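Local structure of MmeI (Methylophilus methylotrophus, 5HR4) at residues N562-F568 against E594-Y600; D877-F882 against R891-L895. The protein is a Type IIL restriction-modification enzyme that probably transfers a methyl group from S-adenosyl-L-methionine to the N6 of adenine in DNA. All blocks are in the same frame, centred on the assembly; numbering follows the deposited sequence.

Interaction 1 (N562-F568 against E594-Y600)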
loop_
_atom_site.group_PDB
_atom_site.type_symbol
_atom_site.label_atom_id
_atom_site.label_comp_id
_atom_site.label_asym_id
_atom_site.label_seq_id
_atom_site.Cartn_x
_atom_site.Cartn_y
_atom_site.Cartn_z
ATOM N N ASN A 562 -3.731 -16.790 -9.064
ATOM C CA ASN A 562 -4.325 -16.896 -10.393
ATOM C C ASN A 562 -4.034 -15.712 -11.292
ATOM O O ASN A 562 -3.959 -15.882 -12.511
ATOM C CB ASN A 562 -5.832 -17.074 -10.269
ATOM C CG ASN A 562 -6.179 -18.415 -9.690
ATOM O OD1 ASN A 562 -5.719 -19.445 -10.205
ATOM N ND2 ASN A 562 -6.945 -18.425 -8.579
ATOM N N PHE A 563 -3.888 -14.520 -10.734
ATOM C CA PHE A 563 -3.396 -13.401 -11.514
ATOM C C PHE A 563 -2.732 -12.448 -10.544
ATOM O O PHE A 563 -2.922 -12.544 -9.332
ATOM C CB PHE A 563 -4.511 -12.717 -12.308
ATOM C CG PHE A 563 -5.443 -11.887 -11.465
ATOM C CD1 PHE A 563 -5.173 -10.542 -11.215
ATOM C CD2 PHE A 563 -6.596 -12.440 -10.938
ATOM C CE1 PHE A 563 -6.033 -9.772 -10.451
ATOM C CE2 PHE A 563 -7.462 -11.676 -10.162
ATOM C CZ PHE A 563 -7.185 -10.342 -9.917
ATOM N N ALA A 564 -1.947 -11.528 -11.087
ATOM C CA ALA A 564 -1.189 -10.621 -10.242
ATOM C C ALA A 564 -0.750 -9.428 -11.065
ATOM O O ALA A 564 -0.355 -9.587 -12.221
ATOM C CB ALA A 564 0.038 -11.316 -9.635
ATOM N N HIS A 565 -0.811 -8.245 -10.452
ATOM C CA HIS A 565 -0.196 -7.027 -10.968
ATOM C C HIS A 565 1.138 -6.824 -10.267
ATOM O O HIS A 565 1.181 -6.673 -9.041
ATOM C CB HIS A 565 -1.081 -5.803 -10.724
ATOM C CG HIS A 565 -2.262 -5.701 -11.635
ATOM N ND1 HIS A 565 -2.373 -4.718 -12.595
ATOM C CD2 HIS A 565 -3.394 -6.441 -11.719
ATOM C CE1 HIS A 565 -3.513 -4.869 -13.245
ATOM N NE2 HIS A 565 -4.154 -5.904 -12.730
ATOM N N ARG A 566 2.220 -6.768 -11.035
ATOM C CA ARG A 566 3.512 -6.442 -10.457
ATOM C C ARG A 566 3.551 -4.972 -10.036
ATOM O O ARG A 566 2.593 -4.214 -10.223
ATOM C CB ARG A 566 4.622 -6.750 -11.446
ATOM C CG ARG A 566 4.824 -8.200 -11.698
ATOM C CD ARG A 566 5.958 -8.355 -12.663
ATOM N NE ARG A 566 7.226 -8.158 -11.980
ATOM C CZ ARG A 566 7.635 -8.926 -10.975
ATOM N NH1 ARG A 566 6.865 -9.913 -10.544
ATOM N NH2 ARG A 566 8.802 -8.709 -10.390
ATOM N N THR A 567 4.694 -4.573 -9.471
ATOM C CA THR A 567 4.846 -3.283 -8.797
ATOM C C THR A 567 4.340 -2.109 -9.637
ATOM O O THR A 567 4.688 -1.982 -10.814
ATOM C CB THR A 567 6.323 -3.079 -8.470
ATOM O OG1 THR A 567 6.749 -4.078 -7.538
ATOM C CG2 THR A 567 6.562 -1.714 -7.910
ATOM N N PHE A 568 3.524 -1.244 -9.023
ATOM C CA PHE A 568 3.185 0.052 -9.611
ATOM C C PHE A 568 3.159 1.122 -8.526
ATOM O O PHE A 568 3.087 0.812 -7.334
ATOM C CB PHE A 568 1.844 0.027 -10.372
ATOM C CG PHE A 568 0.665 -0.450 -9.567
ATOM C CD1 PHE A 568 0.460 -1.798 -9.340
ATOM C CD2 PHE A 568 -0.269 0.447 -9.095
ATOM C CE1 PHE A 568 -0.648 -2.244 -8.604
ATOM C CE2 PHE A 568 -1.372 0.012 -8.365
ATOM C CZ PHE A 568 -1.562 -1.338 -8.129
ATOM N N GLU A 594 -5.205 -20.449 -17.015
ATOM C CA GLU A 594 -4.751 -19.266 -17.755
ATOM C C GLU A 594 -4.382 -18.147 -16.779
ATOM O O GLU A 594 -5.150 -17.205 -16.575
ATOM C CB GLU A 594 -5.811 -18.823 -18.726
ATOM C CG GLU A 594 -6.097 -19.855 -19.762
ATOM C CD GLU A 594 -6.192 -19.252 -21.134
ATOM O OE1 GLU A 594 -7.254 -18.648 -21.414
ATOM O OE2 GLU A 594 -5.207 -19.364 -21.915
ATOM N N LYS A 595 -3.190 -18.231 -16.200
ATOM C CA LYS A 595 -2.743 -17.213 -15.266
ATOM C C LYS A 595 -2.134 -16.061 -16.050
ATOM O O LYS A 595 -1.317 -16.288 -16.946
ATOM C CB LYS A 595 -1.736 -17.802 -14.278
ATOM C CG LYS A 595 -2.355 -18.862 -13.358
ATOM C CD LYS A 595 -1.312 -19.818 -12.775
ATOM C CE LYS A 595 -1.971 -20.844 -11.851
ATOM N NZ LYS A 595 -1.061 -21.282 -10.745
ATOM N N ILE A 596 -2.559 -14.838 -15.741
ATOM C CA ILE A 596 -2.005 -13.630 -16.347
ATOM C C ILE A 596 -1.259 -12.838 -15.272
ATOM O O ILE A 596 -1.732 -12.705 -14.134
ATOM C CB ILE A 596 -3.095 -12.784 -17.039
ATOM C CG1 ILE A 596 -4.105 -12.237 -16.020
ATOM C CG2 ILE A 596 -3.773 -13.607 -18.127
ATOM C CD1 ILE A 596 -5.581 -12.045 -16.494
ATOM N N ILE A 597 -0.067 -12.364 -15.620
ATOM C CA ILE A 597 0.685 -11.408 -14.818
ATOM C C ILE A 597 0.644 -10.093 -15.575
ATOM O O ILE A 597 1.040 -10.044 -16.742
ATOM C CB ILE A 597 2.135 -11.864 -14.604
ATOM C CG1 ILE A 597 2.190 -13.160 -13.795
ATOM C CG2 ILE A 597 2.966 -10.762 -13.953
ATOM C CD1 ILE A 597 3.571 -13.758 -13.767
ATOM N N TYR A 598 0.140 -9.042 -14.947
ATOM C CA TYR A 598 0.139 -7.712 -15.552
ATOM C C TYR A 598 1.446 -6.996 -15.215
ATOM O O TYR A 598 1.772 -6.826 -14.033
ATOM C CB TYR A 598 -1.048 -6.892 -15.043
ATOM C CG TYR A 598 -2.404 -7.410 -15.457
ATOM C CD1 TYR A 598 -2.996 -8.468 -14.795
ATOM C CD2 TYR A 598 -3.094 -6.828 -16.512
ATOM C CE1 TYR A 598 -4.236 -8.931 -15.170
ATOM C CE2 TYR A 598 -4.324 -7.291 -16.900
ATOM C CZ TYR A 598 -4.895 -8.344 -16.227
ATOM O OH TYR A 598 -6.144 -8.792 -16.613
ATOM N N GLU A 599 2.181 -6.558 -16.242
ATOM C CA GLU A 599 3.495 -5.947 -16.089
ATOM C C GLU A 599 3.460 -4.468 -16.447
ATOM O O GLU A 599 2.619 -4.022 -17.227
ATOM C CB GLU A 599 4.518 -6.652 -16.960
ATOM C CG GLU A 599 4.531 -8.147 -16.753
ATOM C CD GLU A 599 5.703 -8.796 -17.447
ATOM O OE1 GLU A 599 5.617 -9.032 -18.673
ATOM O OE2 GLU A 599 6.719 -9.051 -16.764
ATOM N N TYR A 600 4.388 -3.703 -15.864
ATOM C CA TYR A 600 4.435 -2.253 -16.056
ATOM C C TYR A 600 5.804 -1.838 -16.574
ATOM O O TYR A 600 6.811 -2.065 -15.899
ATOM C CB TYR A 600 4.139 -1.498 -14.762
ATOM C CG TYR A 600 2.751 -1.685 -14.199
ATOM C CD1 TYR A 600 2.360 -2.902 -13.655
ATOM C CD2 TYR A 600 1.844 -0.630 -14.173
ATOM C CE1 TYR A 600 1.090 -3.078 -13.123
ATOM C CE2 TYR A 600 0.581 -0.794 -13.647
ATOM C CZ TYR A 600 0.205 -2.018 -13.116
ATOM O OH TYR A 600 -1.063 -2.188 -12.586
#
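Ala564 exchanges backbone hydrogen bonds with both neighbours of Ile597, as expected where strands 562-568 and 595-599 run parallel, 14° apart. Its N donates to Ile596 O at 3.3 Å, while its O receives Tyr598 N at 2.8 Å; two residues on, Arg566 N reaches Tyr598 O at 3.0 Å. In parallel pairing, matched residues send their side chains to the same side, so His565 and Tyr598 emerge together. Both have CG beside the backbone N (chi1 -75° for the histidine), and their planes come to lie only 3° apart in an offset stack, centroids separated by 4.2 Å. Tyr598 CB also sits over the imidazole face.

The sheet is the Rossmann-like core of a class I methyltransferase. Strand 560-569 has antiparallel strand 581-588 on its other flank, and strand 595-599 extends the sheet beyond the usual seven. Two residues past Tyr598, Tyr600 points its side chain toward 562-568. Its OH shares a hydrogen bond of 2.8 Å with His565 ND1, at the imidazole edge, and another with Lys323 NZ. Phe568 CB lies over the phenol face, 3.8 Å from the centroid, whereas the two rings, though nearly parallel, are slid apart and barely overlap. Lys323, from helix 318-340, makes a cation-pi contact with Phe568. Elsewhere along the pair, Arg566 CG rests against Ile597 CG2 at 3.9 Å.

Interaction 2 (D877-F882 against R891-L895)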
loop_
_atom_site.group_PDB
_atom_site.type_symbol
_atom_site.label_atom_id
_atom_site.label_comp_id
_atom_site.label_asym_id
_atom_site.label_seq_id
_atom_site.Cartn_x
_atom_site.Cartn_y
_atom_site.Cartn_z
ATOM N N ASP A 877 30.304 -15.893 -16.084
ATOM C CA ASP A 877 29.386 -16.817 -16.734
ATOM C C ASP A 877 30.085 -18.114 -17.093
ATOM O O ASP A 877 29.512 -19.202 -16.945
ATOM C CB ASP A 877 28.794 -16.168 -17.976
ATOM C CG ASP A 877 27.907 -14.993 -17.642
ATOM O OD1 ASP A 877 27.424 -14.939 -16.484
ATOM O OD2 ASP A 877 27.692 -14.135 -18.535
ATOM N N SER A 878 31.329 -18.013 -17.567
ATOM C CA SER A 878 32.119 -19.202 -17.861
ATOM C C SER A 878 32.279 -20.085 -16.624
ATOM O O SER A 878 32.180 -21.314 -16.716
ATOM C CB SER A 878 33.480 -18.793 -18.420
ATOM O OG SER A 878 34.455 -19.782 -18.140
ATOM N N VAL A 879 32.517 -19.482 -15.456
ATOM C CA VAL A 879 32.674 -20.282 -14.243
ATOM C C VAL A 879 31.401 -21.064 -13.956
ATOM O O VAL A 879 31.449 -22.212 -13.495
ATOM C CB VAL A 879 33.068 -19.391 -13.053
ATOM C CG1 VAL A 879 33.148 -20.221 -11.794
ATOM C CG2 VAL A 879 34.402 -18.713 -13.324
ATOM N N TYR A 880 30.243 -20.458 -14.231
ATOM C CA TYR A 880 28.961 -21.136 -14.084
ATOM C C TYR A 880 28.700 -22.154 -15.177
ATOM O O TYR A 880 27.849 -23.031 -14.995
ATOM C CB TYR A 880 27.808 -20.128 -14.104
ATOM C CG TYR A 880 27.551 -19.450 -12.788
ATOM C CD1 TYR A 880 28.425 -18.495 -12.297
ATOM C CD2 TYR A 880 26.440 -19.765 -12.041
ATOM C CE1 TYR A 880 28.193 -17.876 -11.094
ATOM C CE2 TYR A 880 26.200 -19.160 -10.844
ATOM C CZ TYR A 880 27.078 -18.213 -10.369
ATOM O OH TYR A 880 26.838 -17.605 -9.162
ATOM N N GLY A 881 29.391 -22.048 -16.309
ATOM C CA GLY A 881 28.978 -22.807 -17.465
ATOM C C GLY A 881 27.668 -22.320 -18.029
ATOM O O GLY A 881 26.928 -23.105 -18.628
ATOM N N PHE A 882 27.361 -21.037 -17.851
ATOM C CA PHE A 882 26.087 -20.483 -18.294
ATOM C C PHE A 882 26.205 -20.065 -19.751
ATOM O O PHE A 882 26.983 -19.165 -20.094
ATOM C CB PHE A 882 25.668 -19.305 -17.424
ATOM C CG PHE A 882 24.379 -18.671 -17.859
ATOM C CD1 PHE A 882 23.193 -19.390 -17.813
ATOM C CD2 PHE A 882 24.353 -17.359 -18.307
ATOM C CE1 PHE A 882 22.001 -18.818 -18.211
ATOM C CE2 PHE A 882 23.170 -16.774 -18.707
ATOM C CZ PHE A 882 21.984 -17.508 -18.663
ATOM N N ARG A 891 18.693 -15.918 -16.598
ATOM C CA ARG A 891 19.645 -15.877 -15.487
ATOM C C ARG A 891 18.959 -16.170 -14.148
ATOM O O ARG A 891 19.409 -17.043 -13.398
ATOM C CB ARG A 891 20.367 -14.524 -15.462
ATOM C CG ARG A 891 21.512 -14.403 -16.489
ATOM C CD ARG A 891 22.313 -13.103 -16.346
ATOM N NE ARG A 891 23.700 -13.249 -16.803
ATOM C CZ ARG A 891 24.140 -12.873 -18.002
ATOM N NH1 ARG A 891 23.310 -12.321 -18.878
ATOM N NH2 ARG A 891 25.410 -13.047 -18.335
ATOM N N ILE A 892 17.861 -15.469 -13.832
ATOM C CA ILE A 892 17.130 -15.766 -12.596
ATOM C C ILE A 892 16.797 -17.248 -12.498
ATOM O O ILE A 892 17.073 -17.893 -11.479
ATOM C CB ILE A 892 15.842 -14.937 -12.497
ATOM N N ALA A 893 16.224 -17.809 -13.567
ATOM C CA ALA A 893 15.788 -19.203 -13.535
ATOM C C ALA A 893 16.963 -20.161 -13.372
ATOM O O ALA A 893 16.824 -21.219 -12.746
ATOM C CB ALA A 893 14.997 -19.519 -14.804
ATOM N N PHE A 894 18.132 -19.796 -13.898
ATOM C CA PHE A 894 19.305 -20.659 -13.817
ATOM C C PHE A 894 19.950 -20.610 -12.439
ATOM O O PHE A 894 20.365 -21.644 -11.904
ATOM C CB PHE A 894 20.316 -20.254 -14.891
ATOM C CG PHE A 894 21.599 -21.025 -14.839
ATOM C CD1 PHE A 894 22.631 -20.633 -14.000
ATOM C CD2 PHE A 894 21.782 -22.132 -15.645
ATOM C CE1 PHE A 894 23.812 -21.343 -13.957
ATOM C CE2 PHE A 894 22.956 -22.842 -15.604
ATOM C CZ PHE A 894 23.975 -22.448 -14.765
ATOM N N LEU A 895 20.078 -19.417 -11.862
ATOM C CA LEU A 895 20.548 -19.326 -10.486
ATOM C C LEU A 895 19.666 -20.136 -9.540
ATOM O O LEU A 895 20.169 -20.774 -8.612
ATOM C CB LEU A 895 20.606 -17.865 -10.060
ATOM C CG LEU A 895 21.689 -17.110 -10.819
ATOM C CD1 LEU A 895 21.481 -15.613 -10.699
ATOM C CD2 LEU A 895 23.065 -17.521 -10.314
#
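Phe882 and Phe894 meet edge to face between two consecutive helices of the C-terminal domain, just beyond the Schellman motif that ends helix 863-880. The edge of Phe882 points at the face of Phe894, with centroids 5.0 Å apart and planes inclined by 57°; CD1 of Phe882 comes above the rim of that ring, 3.7 Å from Phe894 CG. The Phe894 ring is also met from the side, where its CE1 touches Tyr880 CD2 at 3.6 Å, edge against edge. Were Phe894 replaced by an alanine, the Phe882 edge would probably lose the face it packs on and a gap would open beside Tyr880.

Elsewhere on its rim, the Phe882 ring leans on Arg891. Its CE2 lies 3.6 Å from Arg891 CG and, further out, stands over the centre of the guanidinium, although the two planes are too steeply inclined to stack. That guanidinium forms a salt bridge with Asp877 through NH2 and OD2, carboxylate and guanidinium planes being 41° apart. The arginine chain, extended from CG to NE, carries the charge across to the first helix, and Met793 of helix 792-801 touches both partners.

Behind this shell stands the end of helix 863-880. Gly881 takes a positive phi, and two backbone bonds return into the last turn: Phe882 N to Asp877 O at 3.0 Å, and Gly881 N to Ser878 O at 2.9 Å. This closure places Phe882 just past the helix end, facing helix 888-903. Leu895 completes the apolar side, its CD2 lying 3.6 Å from Tyr880 CE2, while the Tyr880 hydroxyl hydrogen-bonds Pro821 O.

Overall arrangement
The two interactions illustrate how secondary structure sets the chemistry of a contact. Interaction 1 joins neighbouring strands of one sheet in the methyltransferase domain, so main-chain hydrogen bonds carry it and aromatic side chains add to them; its centre lies about 16 Å from the chain's centre. Interaction 2, in the C-terminal domain, has its centre about 35 Å out and brings the C-terminal end of one helix against the flank of the next. Backbone hydrogen bonds there stay within each segment, leaving side chains to join them through a salt bridge and aromatic packing. Both are partly buried, with about a third of the touching residues buried in each. The centres of interactions 1 and 2 are about 26 Å apart, and they share no element.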